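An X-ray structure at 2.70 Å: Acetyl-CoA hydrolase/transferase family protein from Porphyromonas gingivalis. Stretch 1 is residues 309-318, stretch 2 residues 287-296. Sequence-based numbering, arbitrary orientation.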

ATOM      1  N   VAL A 309      15.653  23.726   3.010  1.00  7.36           N
ATOM      2  CA  VAL A 309      16.575  24.422   2.120  1.00  7.38           C
ATOM      3  C   VAL A 309      17.818  24.952   2.828  1.00  7.37           C
ATOM      4  O   VAL A 309      17.838  25.073   4.050  1.00  6.90           O
ATOM      5  CB  VAL A 309      15.870  25.595   1.424  1.00  8.09           C
ATOM      6  CG1 VAL A 309      14.695  25.073   0.604  1.00  6.61           C
ATOM      7  CG2 VAL A 309      15.409  26.611   2.464  1.00  6.59           C
ATOM      8  N   SER A 310      18.853  25.261   2.049  1.00  7.66           N
ATOM      9  CA  SER A 310      20.097  25.773   2.606  1.00  8.95           C
ATOM     10  C   SER A 310      19.886  27.173   3.171  1.00  9.87           C
ATOM     11  O   SER A 310      18.869  27.803   2.900  1.00  9.58           O
ATOM     12  CB  SER A 310      21.185  25.787   1.531  1.00  8.85           C
ATOM     13  OG  SER A 310      20.774  26.514   0.392  1.00  8.05           O
ATOM     14  N   ARG A 311      20.842  27.649   3.964  1.00 10.52           N
ATOM     15  CA  ARG A 311      20.747  28.974   4.577  1.00 10.64           C
ATOM     16  C   ARG A 311      20.623  30.082   3.541  1.00 10.25           C
ATOM     17  O   ARG A 311      19.884  31.044   3.733  1.00  9.84           O
ATOM     18  CB  ARG A 311      21.968  29.246   5.459  1.00 13.31           C
ATOM     19  CG  ARG A 311      21.975  30.637   6.099  1.00 17.30           C
ATOM     20  CD  ARG A 311      23.244  30.875   6.897  1.00 18.43           C
ATOM     21  NE  ARG A 311      23.488  29.805   7.862  1.00 20.34           N
ATOM     22  CZ  ARG A 311      24.579  29.715   8.615  1.00 21.71           C
ATOM     23  NH1 ARG A 311      24.727  28.711   9.468  1.00 21.87           N
ATOM     24  NH2 ARG A 311      25.522  30.637   8.514  1.00 19.66           N
ATOM     25  N   SER A 312      21.353  29.947   2.442  1.00  9.55           N
ATOM     26  CA  SER A 312      21.311  30.955   1.392  1.00  9.37           C
ATOM     27  C   SER A 312      19.918  31.057   0.793  1.00  8.77           C
ATOM     28  O   SER A 312      19.426  32.149   0.502  1.00  9.12           O
ATOM     29  CB  SER A 312      22.306  30.609   0.290  1.00  8.86           C
ATOM     30  OG  SER A 312      22.055  31.401  -0.867  1.00 10.05           O
ATOM     31  N   VAL A 313      19.291  29.901   0.618  1.00  7.44           N
ATOM     32  CA  VAL A 313      17.961  29.816   0.038  1.00  6.94           C
ATOM     33  C   VAL A 313      16.856  30.292   0.975  1.00  6.47           C
ATOM     34  O   VAL A 313      15.929  30.993   0.551  1.00  6.39           O
ATOM     35  CB  VAL A 313      17.667  28.370  -0.410  1.00  6.73           C
ATOM     36  CG1 VAL A 313      16.227  28.243  -0.866  1.00  6.39           C
ATOM     37  CG2 VAL A 313      18.601  27.982  -1.547  1.00  6.39           C
ATOM     38  N   ILE A 314      16.957  29.917   2.255  1.00  7.25           N
ATOM     39  CA  ILE A 314      15.955  30.307   3.246  1.00  6.39           C
ATOM     40  C   ILE A 314      15.979  31.804   3.465  1.00  6.70           C
ATOM     41  O   ILE A 314      14.941  32.405   3.695  1.00  6.87           O
ATOM     42  CB  ILE A 314      16.168  29.591   4.593  1.00  6.39           C
ATOM     43  CG1 ILE A 314      14.942  29.795   5.480  1.00  6.39           C
ATOM     44  CG2 ILE A 314      17.401  30.129   5.301  1.00  6.68           C
ATOM     45  CD1 ILE A 314      13.677  29.162   4.940  1.00  6.39           C
ATOM     46  N   GLN A 315      17.161  32.410   3.376  1.00  7.02           N
ATOM     47  CA  GLN A 315      17.279  33.857   3.550  1.00  7.08           C
ATOM     48  C   GLN A 315      16.684  34.569   2.343  1.00  6.39           C
ATOM     49  O   GLN A 315      16.088  35.640   2.477  1.00  6.39           O
ATOM     50  CB  GLN A 315      18.737  34.272   3.732  1.00  8.57           C
ATOM     51  CG  GLN A 315      19.387  33.658   4.961  1.00 10.50           C
ATOM     52  CD  GLN A 315      20.767  34.219   5.250  1.00 12.07           C
ATOM     53  OE1 GLN A 315      21.640  34.235   4.379  1.00 11.33           O
ATOM     54  NE2 GLN A 315      20.975  34.677   6.489  1.00 12.57           N
ATOM     55  N   ASP A 316      16.828  33.970   1.165  1.00  6.39           N
ATOM     56  CA  ASP A 316      16.272  34.575  -0.034  1.00  6.49           C
ATOM     57  C   ASP A 316      14.740  34.555   0.028  1.00  6.52           C
ATOM     58  O   ASP A 316      14.065  35.509  -0.383  1.00  6.76           O
ATOM     59  CB  ASP A 316      16.762  33.833  -1.279  1.00  6.44           C
ATOM     60  CG  ASP A 316      16.179  34.398  -2.568  1.00  6.39           C
ATOM     61  OD1 ASP A 316      16.143  35.636  -2.726  1.00  6.92           O
ATOM     62  OD2 ASP A 316      15.766  33.598  -3.429  1.00  6.39           O
ATOM     63  N   ILE A 317      14.191  33.460   0.545  1.00  6.39           N
ATOM     64  CA  ILE A 317      12.751  33.326   0.674  1.00  6.91           C
ATOM     65  C   ILE A 317      12.222  34.357   1.668  1.00  6.99           C
ATOM     66  O   ILE A 317      11.308  35.117   1.362  1.00  6.93           O
ATOM     67  CB  ILE A 317      12.375  31.904   1.151  1.00  7.44           C
ATOM     68  CG1 ILE A 317      12.704  30.889   0.051  1.00  7.02           C
ATOM     69  CG2 ILE A 317      10.890  31.836   1.517  1.00  6.39           C
ATOM     70  CD1 ILE A 317      12.494  29.444   0.447  1.00  6.39           C
ATOM     71  N   TYR A 318      12.809  34.388   2.857  1.00  7.03           N
ATOM     72  CA  TYR A 318      12.386  35.331   3.888  1.00  7.46           C
ATOM     73  C   TYR A 318      12.547  36.796   3.489  1.00  6.39           C
ATOM     74  O   TYR A 318      11.888  37.671   4.063  1.00  6.65           O
ATOM     75  CB  TYR A 318      13.160  35.077   5.176  1.00  6.41           C
ATOM     76  CG  TYR A 318      12.810  33.783   5.852  1.00  6.39           C
ATOM     77  CD1 TYR A 318      13.587  33.294   6.899  1.00  6.39           C
ATOM     78  CD2 TYR A 318      11.691  33.052   5.463  1.00  6.39           C
ATOM     79  CE1 TYR A 318      13.254  32.106   7.549  1.00  6.39           C
ATOM     80  CE2 TYR A 318      11.355  31.864   6.100  1.00  6.39           C
ATOM     81  CZ  TYR A 318      12.135  31.399   7.142  1.00  6.39           C
ATOM     82  OH  TYR A 318      11.781  30.236   7.778  1.00  6.39           O
TER
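Stretch 2 (287-296) QDAVIALMKK

Stretch 2 is mostly helix, laid beside the helix of stretch 1, which begins at Arg 311. Their N-to-C directions differ by 41° and their axes come no closer than 10.7 Å, so the two run broadly the same way, with side chains meeting between them.

Asp 288, which gives up the most surface, fixes the start. Its chi1 is m, and although its CA-to-CB bond points sideways, the carboxylate reaches the N-cap of the other helix. There it accepts two hydrogen bonds from one residue: Ser 310 OG to Asp 288 OD1 at 2.8 Å and Ser 310 N to Asp 288 OD2 at 2.9 Å. Using both oxygens on one serine sets the carboxylate's orientation as well as its position.

Ile 291, one turn on, points toward stretch 1 and serves three residues. Ile 291 CG1 lies 3.8 Å from Val 309 CG1, Ile 291 CG2 3.8 Å from Val 313 CG1, and Ile 291 CD1 3.9 Å from Ile 317 CD1. A single branched side chain thus touches two residues one turn apart on the partner helix, and the residue before its cap.

Lys 295, another turn along, closes the ladder with a salt bridge, Lys 295 NZ to Asp 316 OD2 at 3.0 Å. The rule reads polar anchor, apolar middle, charged clasp.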

ATOM      1  N   GLN A 287      13.022  21.067  -1.476  1.00  6.53           N
ATOM      2  CA  GLN A 287      14.450  21.338  -1.408  1.00  6.40           C
ATOM      3  C   GLN A 287      14.871  22.531  -2.256  1.00  6.39           C
ATOM      4  O   GLN A 287      14.048  23.158  -2.929  1.00  6.39           O
ATOM      5  CB  GLN A 287      15.238  20.100  -1.839  1.00  6.94           C
ATOM      6  CG  GLN A 287      15.024  19.710  -3.293  1.00  9.19           C
ATOM      7  CD  GLN A 287      13.928  18.674  -3.480  1.00 10.61           C
ATOM      8  OE1 GLN A 287      14.203  17.474  -3.563  1.00 11.23           O
ATOM      9  NE2 GLN A 287      12.684  19.128  -3.542  1.00  9.52           N
ATOM     10  N   ASP A 288      16.166  22.846  -2.215  1.00  6.42           N
ATOM     11  CA  ASP A 288      16.713  23.960  -2.980  1.00  6.39           C
ATOM     12  C   ASP A 288      16.357  23.843  -4.451  1.00  6.39           C
ATOM     13  O   ASP A 288      15.929  24.813  -5.068  1.00  6.39           O
ATOM     14  CB  ASP A 288      18.233  24.010  -2.843  1.00  6.39           C
ATOM     15  CG  ASP A 288      18.685  24.435  -1.467  1.00  6.47           C
ATOM     16  OD1 ASP A 288      19.903  24.465  -1.226  1.00  6.51           O
ATOM     17  OD2 ASP A 288      17.835  24.751  -0.622  1.00  8.01           O
ATOM     18  N   ALA A 289      16.536  22.650  -5.007  1.00  6.63           N
ATOM     19  CA  ALA A 289      16.249  22.411  -6.422  1.00  6.39           C
ATOM     20  C   ALA A 289      14.860  22.882  -6.840  1.00  6.39           C
ATOM     21  O   ALA A 289      14.684  23.392  -7.944  1.00  6.39           O
ATOM     22  CB  ALA A 289      16.424  20.939  -6.753  1.00  6.39           C
ATOM     23  N   VAL A 290      13.877  22.715  -5.957  1.00  6.39           N
ATOM     24  CA  VAL A 290      12.500  23.137  -6.245  1.00  6.47           C
ATOM     25  C   VAL A 290      12.412  24.657  -6.246  1.00  6.39           C
ATOM     26  O   VAL A 290      11.807  25.263  -7.130  1.00  6.39           O
ATOM     27  CB  VAL A 290      11.505  22.562  -5.192  1.00  7.17           C
ATOM     28  CG1 VAL A 290      10.144  23.217  -5.331  1.00  6.39           C
ATOM     29  CG2 VAL A 290      11.384  21.057  -5.366  1.00  6.39           C
ATOM     30  N   ILE A 291      13.032  25.269  -5.246  1.00  6.39           N
ATOM     31  CA  ILE A 291      13.043  26.724  -5.130  1.00  6.73           C
ATOM     32  C   ILE A 291      13.656  27.353  -6.388  1.00  6.39           C
ATOM     33  O   ILE A 291      13.134  28.334  -6.923  1.00  6.39           O
ATOM     34  CB  ILE A 291      13.850  27.150  -3.897  1.00  6.39           C
ATOM     35  CG1 ILE A 291      13.272  26.466  -2.658  1.00  6.39           C
ATOM     36  CG2 ILE A 291      13.835  28.655  -3.757  1.00  6.39           C
ATOM     37  CD1 ILE A 291      11.837  26.844  -2.370  1.00  6.39           C
ATOM     38  N   ALA A 292      14.760  26.775  -6.854  1.00  6.39           N
ATOM     39  CA  ALA A 292      15.455  27.272  -8.033  1.00  6.39           C
ATOM     40  C   ALA A 292      14.536  27.308  -9.249  1.00  7.00           C
ATOM     41  O   ALA A 292      14.510  28.299  -9.978  1.00  8.39           O
ATOM     42  CB  ALA A 292      16.683  26.396  -8.321  1.00  6.39           C
ATOM     43  N   LEU A 293      13.793  26.221  -9.467  1.00  6.39           N
ATOM     44  CA  LEU A 293      12.859  26.121 -10.581  1.00  6.39           C
ATOM     45  C   LEU A 293      11.682  27.062 -10.393  1.00  7.57           C
ATOM     46  O   LEU A 293      11.078  27.531 -11.363  1.00  6.90           O
ATOM     47  CB  LEU A 293      12.348  24.687 -10.712  1.00  6.39           C
ATOM     48  CG  LEU A 293      13.414  23.704 -11.194  1.00  6.39           C
ATOM     49  CD1 LEU A 293      12.851  22.289 -11.226  1.00  6.71           C
ATOM     50  CD2 LEU A 293      13.901  24.137 -12.582  1.00  6.39           C
HETATM   51  N   MSE A 294      11.365  27.331  -9.132  1.00  8.15           N
HETATM   52  CA  MSE A 294      10.271  28.219  -8.772  1.00 10.09           C
HETATM   53  C   MSE A 294      10.603  29.656  -9.188  1.00  9.01           C
HETATM   54  O   MSE A 294       9.758  30.370  -9.737  1.00  8.80           O
HETATM   55  CB  MSE A 294      10.043  28.141  -7.264  1.00 12.00           C
HETATM   56  CG  MSE A 294       8.687  28.595  -6.820  1.00 16.91           C
HETATM   57 SE   MSE A 294       8.392  28.122  -4.980  1.00 24.48          SE
HETATM   58  CE  MSE A 294       7.926  29.883  -4.320  1.00 23.03           C
ATOM     59  N   LYS A 295      11.843  30.073  -8.924  1.00  8.69           N
ATOM     60  CA  LYS A 295      12.285  31.425  -9.275  1.00  8.33           C
ATOM     61  C   LYS A 295      12.313  31.631 -10.795  1.00  7.72           C
ATOM     62  O   LYS A 295      12.275  32.759 -11.279  1.00  6.39           O
ATOM     63  CB  LYS A 295      13.666  31.694  -8.692  1.00  8.57           C
ATOM     64  CG  LYS A 295      13.788  31.351  -7.226  1.00  8.46           C
ATOM     65  CD  LYS A 295      14.449  32.474  -6.451  1.00  7.89           C
ATOM     66  CE  LYS A 295      15.837  32.778  -6.959  1.00  6.70           C
ATOM     67  NZ  LYS A 295      16.312  34.051  -6.363  1.00  9.10           N
ATOM     68  N   LYS A 296      12.376  30.535 -11.543  1.00  8.32           N
ATOM     69  CA  LYS A 296      12.386  30.615 -12.998  1.00  9.03           C
ATOM     70  C   LYS A 296      10.988  30.362 -13.567  1.00  8.53           C
ATOM     71  O   LYS A 296      10.819  30.175 -14.780  1.00  7.66           O
ATOM     72  CB  LYS A 296      13.374  29.598 -13.576  1.00 10.48           C
ATOM     73  CG  LYS A 296      14.795  29.744 -13.046  1.00 13.71           C
ATOM     74  CD  LYS A 296      15.781  28.939 -13.869  1.00 15.13           C
ATOM     75  CE  LYS A 296      15.443  27.448 -13.861  1.00 17.31           C
ATOM     76  NZ  LYS A 296      16.312  26.671 -14.808  1.00 18.36           N
TER